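Local coordinates for protein fiber (PDB 6FJN) that probably attaches the adenovirus to host-cell receptors through the trimeric knob domain at the end of its fiber, at residues V128-I139 with Q163-T174. Numbering follows the deposited sequence. Where two conformers were deposited one is given.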
# COMPACT_ATOMS: atom_id res chain seq x y z
N VAL A 128 -7.81 -6.25 6.64
CA VAL A 128 -8.71 -6.36 5.50
C VAL A 128 -10.11 -6.57 6.09
O VAL A 128 -10.26 -6.63 7.32
CB VAL A 128 -8.29 -7.47 4.53
CG1 VAL A 128 -6.97 -7.12 3.88
CG2 VAL A 128 -8.23 -8.84 5.21
N TYR A 129 -11.12 -6.71 5.24
CA TYR A 129 -12.50 -6.63 5.75
C TYR A 129 -13.33 -7.77 5.17
O TYR A 129 -13.43 -7.95 3.94
CB TYR A 129 -13.11 -5.24 5.47
CG TYR A 129 -12.41 -4.24 6.33
CD1 TYR A 129 -11.18 -3.68 5.98
CD2 TYR A 129 -12.91 -3.91 7.59
CE1 TYR A 129 -10.45 -2.88 6.87
CE2 TYR A 129 -12.20 -3.07 8.44
CZ TYR A 129 -10.97 -2.59 8.07
OH TYR A 129 -10.21 -1.76 8.91
N LEU A 130 -13.93 -8.55 6.07
CA LEU A 130 -14.72 -9.70 5.68
C LEU A 130 -16.01 -9.26 5.02
O LEU A 130 -16.76 -8.43 5.57
CB LEU A 130 -15.01 -10.58 6.92
CG LEU A 130 -15.42 -12.01 6.49
CD1 LEU A 130 -14.33 -13.00 6.70
CD2 LEU A 130 -16.77 -12.45 6.79
N GLY A 131 -16.30 -9.85 3.87
CA GLY A 131 -17.49 -9.47 3.12
C GLY A 131 -17.46 -8.06 2.59
O GLY A 131 -18.47 -7.52 2.17
N ALA A 132 -16.30 -7.41 2.64
CA ALA A 132 -16.18 -6.00 2.29
C ALA A 132 -17.15 -5.17 3.12
O ALA A 132 -17.71 -4.19 2.62
CB ALA A 132 -16.34 -5.77 0.79
N LEU A 133 -17.28 -5.53 4.41
CA LEU A 133 -18.11 -4.79 5.36
C LEU A 133 -17.18 -4.10 6.33
O LEU A 133 -16.27 -4.72 6.92
CB LEU A 133 -19.10 -5.72 6.07
CG LEU A 133 -20.07 -6.41 5.12
CD1 LEU A 133 -20.98 -7.35 5.87
CD2 LEU A 133 -20.89 -5.44 4.33
N THR A 134 -17.36 -2.79 6.49
CA THR A 134 -16.39 -1.97 7.20
C THR A 134 -16.30 -2.30 8.68
O THR A 134 -15.26 -1.95 9.27
CB THR A 134 -16.71 -0.47 7.01
OG1 THR A 134 -17.97 -0.21 7.62
CG2 THR A 134 -16.72 -0.04 5.57
N TYR A 135 -17.29 -2.90 9.25
CA TYR A 135 -17.30 -3.27 10.63
C TYR A 135 -16.79 -4.68 10.88
O TYR A 135 -16.90 -5.18 12.01
CB TYR A 135 -18.73 -3.08 11.21
CG TYR A 135 -19.80 -3.88 10.52
CD1 TYR A 135 -20.49 -3.34 9.41
CD2 TYR A 135 -20.15 -5.15 10.95
CE1 TYR A 135 -21.46 -4.09 8.75
CE2 TYR A 135 -21.14 -5.87 10.34
CZ TYR A 135 -21.80 -5.33 9.21
OH TYR A 135 -22.78 -6.09 8.61
N GLN A 136 -16.20 -5.33 9.88
CA GLN A 136 -15.72 -6.69 9.99
C GLN A 136 -14.24 -6.82 9.67
O GLN A 136 -13.83 -7.50 8.74
CB GLN A 136 -16.52 -7.63 9.11
CG GLN A 136 -18.01 -7.62 9.53
CD GLN A 136 -18.82 -8.77 8.98
OE1 GLN A 136 -18.56 -9.27 7.84
NE2 GLN A 136 -19.74 -9.25 9.73
N PRO A 137 -13.37 -6.21 10.50
CA PRO A 137 -11.94 -6.34 10.26
C PRO A 137 -11.43 -7.76 10.47
O PRO A 137 -11.91 -8.54 11.33
CB PRO A 137 -11.34 -5.46 11.32
CG PRO A 137 -12.36 -5.42 12.43
CD PRO A 137 -13.69 -5.46 11.72
N VAL A 138 -10.43 -8.10 9.68
CA VAL A 138 -9.67 -9.33 9.75
C VAL A 138 -8.22 -8.90 9.66
O VAL A 138 -7.85 -8.16 8.73
CB VAL A 138 -10.05 -10.26 8.61
CG1 VAL A 138 -9.10 -11.46 8.52
CG2 VAL A 138 -11.48 -10.75 8.72
N ILE A 139 -7.35 -9.43 10.50
CA ILE A 139 -5.95 -9.04 10.47
C ILE A 139 -5.32 -9.90 9.38
O ILE A 139 -5.56 -11.13 9.32
CB ILE A 139 -5.29 -9.29 11.84
CG1 ILE A 139 -6.12 -8.65 12.97
CG2 ILE A 139 -3.87 -8.82 11.86
CD1 ILE A 139 -5.71 -9.17 14.33
N GLN A 163 -11.17 -11.90 15.68
CA GLN A 163 -11.75 -12.09 17.00
C GLN A 163 -13.29 -12.11 16.95
O GLN A 163 -13.92 -12.82 17.75
CB GLN A 163 -11.27 -10.95 17.91
CG GLN A 163 -9.74 -10.93 18.16
CD GLN A 163 -8.84 -10.44 17.03
OE1 GLN A 163 -9.19 -9.53 16.21
NE2 GLN A 163 -7.62 -11.06 16.96
N LYS A 164 -13.90 -11.31 16.08
CA LYS A 164 -15.38 -11.23 15.99
C LYS A 164 -15.99 -12.54 15.51
O LYS A 164 -15.37 -13.36 14.83
CB LYS A 164 -15.81 -10.08 15.06
CG LYS A 164 -15.72 -8.69 15.68
CD LYS A 164 -16.36 -7.65 14.76
CE LYS A 164 -15.90 -6.24 15.10
NZ LYS A 164 -14.43 -6.14 15.27
N ASP A 165 -17.23 -12.74 15.92
CA ASP A 165 -17.99 -13.86 15.45
C ASP A 165 -18.50 -13.57 14.04
O ASP A 165 -19.40 -12.71 13.84
CB ASP A 165 -19.19 -14.11 16.35
CG ASP A 165 -20.13 -15.16 15.78
OD1 ASP A 165 -19.60 -16.19 15.28
OD2 ASP A 165 -21.37 -14.96 15.84
N TYR A 166 -17.93 -14.29 13.08
CA TYR A 166 -18.43 -14.23 11.69
C TYR A 166 -19.16 -15.50 11.30
O TYR A 166 -19.23 -15.85 10.15
CB TYR A 166 -17.30 -13.87 10.72
CG TYR A 166 -16.59 -12.57 11.02
CD1 TYR A 166 -17.27 -11.40 11.44
CD2 TYR A 166 -15.20 -12.45 10.83
CE1 TYR A 166 -16.62 -10.23 11.67
CE2 TYR A 166 -14.56 -11.28 11.06
CZ TYR A 166 -15.26 -10.15 11.50
OH TYR A 166 -14.66 -8.96 11.81
N SER A 167 -19.73 -16.20 12.28
CA SER A 167 -20.51 -17.39 11.97
C SER A 167 -21.67 -17.07 11.04
O SER A 167 -22.21 -15.94 11.06
CB SER A 167 -20.98 -18.09 13.26
OG SER A 167 -21.74 -17.21 14.03
N ALA A 168 -22.00 -18.05 10.22
CA ALA A 168 -23.02 -17.99 9.18
C ALA A 168 -22.63 -17.09 8.03
O ALA A 168 -23.54 -16.75 7.24
CB ALA A 168 -24.37 -17.58 9.71
N GLN A 169 -21.39 -16.64 7.95
CA GLN A 169 -20.89 -15.92 6.78
C GLN A 169 -19.90 -16.78 6.02
O GLN A 169 -19.24 -17.69 6.56
CB GLN A 169 -20.28 -14.58 7.20
CG GLN A 169 -21.29 -13.63 7.79
CD GLN A 169 -20.66 -12.32 8.16
OE1 GLN A 169 -20.56 -11.99 9.40
NE2 GLN A 169 -20.27 -11.56 7.21
N GLN A 170 -19.70 -16.39 4.77
CA GLN A 170 -18.70 -16.96 3.89
C GLN A 170 -17.41 -16.19 4.07
O GLN A 170 -17.41 -14.94 4.01
CB GLN A 170 -19.19 -16.84 2.45
CG GLN A 170 -18.23 -17.38 1.41
CD GLN A 170 -18.85 -17.38 0.04
OE1 GLN A 170 -19.97 -16.84 -0.18
NE2 GLN A 170 -18.16 -17.96 -0.94
N PHE A 171 -16.29 -16.88 4.26
CA PHE A 171 -15.01 -16.17 4.30
C PHE A 171 -14.72 -15.58 2.94
O PHE A 171 -14.61 -16.30 1.93
CB PHE A 171 -13.89 -17.08 4.76
CG PHE A 171 -12.60 -16.34 4.96
CD1 PHE A 171 -11.79 -16.00 3.87
CD2 PHE A 171 -12.18 -15.96 6.22
CE1 PHE A 171 -10.65 -15.30 4.03
CE2 PHE A 171 -10.99 -15.24 6.39
CZ PHE A 171 -10.23 -14.92 5.27
N ASP A 172 -14.55 -14.27 2.90
CA ASP A 172 -14.18 -13.55 1.68
C ASP A 172 -13.66 -12.21 2.18
O ASP A 172 -14.27 -11.64 3.11
CB ASP A 172 -15.37 -13.34 0.77
CG ASP A 172 -14.96 -12.83 -0.63
OD1 ASP A 172 -13.81 -12.83 -0.93
OD2 ASP A 172 -15.88 -12.51 -1.42
N VAL A 173 -12.55 -11.73 1.66
CA VAL A 173 -11.96 -10.48 2.15
C VAL A 173 -11.65 -9.53 1.04
O VAL A 173 -11.44 -9.92 -0.13
CB VAL A 173 -10.71 -10.74 3.02
CG1 VAL A 173 -11.06 -11.38 4.33
CG2 VAL A 173 -9.65 -11.54 2.26
N THR A 174 -11.61 -8.25 1.38
CA THR A 174 -11.16 -7.21 0.48
C THR A 174 -9.72 -7.45 0.05
O THR A 174 -8.96 -8.20 0.66
CB THR A 174 -11.31 -5.83 1.16
OG1 THR A 174 -10.66 -5.84 2.43
CG2 THR A 174 -12.77 -5.49 1.34
O HOH W 1 -14.90 -3.44 14.19
O HOH W 2 -9.78 -8.57 13.35
O HOH W 3 -12.23 -9.35 14.30
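With CG of both Q136 (chi1 -61°) and Q169 (chi1 -65°) anti to its own carbonyl carbon and both chains extended beyond it, the two carboxamides arrive from opposite directions and pair through two hydrogen bonds. Q169 NE2 donates to Q136 OE1 at 2.9 Å, and Q136 NE2 returns the bond to Q169 OE1; each oxygen accepts on a lone pair, and the nearly coplanar amides hold each other flat. The pair fastens the hairpin joining antiparallel strands 123-129 and 137-144 of the knob β-sandwich to the long loop that leads into strand 176-181.

Beside it, the Y166 ring slides past Q136, its CE1 lying 3.7 Å from Q136 CG, with L130 CB also against the ring. W162 stacks on the same ring. L130 reaches into the loop with both methyls: CD1 packs 3.7 Å from F171 CD2, the two side chains crossing at about a right angle, and CD2 lies against Q169 NE2 and the backbone oxygen of Q170.

Past F171 the loop runs along the end of strand 123-129 and the type II turn that follows, bridging V173 to L130. G131 N donates to D172 O at 2.8 Å, and Y129 O is gripped from opposite faces of its plane by T174 N and A132 N. D172 itself turns to a second subunit, where its carboxylate forms a salt bridge with K117 of that subunit, so this corner borders the trimer interface. At the other end of the contact, Y166 OH donates to P137 O at 2.8 Å, the acceptor lying at the edge of the tyrosine ring but the donor 35° out of the carbonyl plane, and water 3 links the same oxygen to Q163 N.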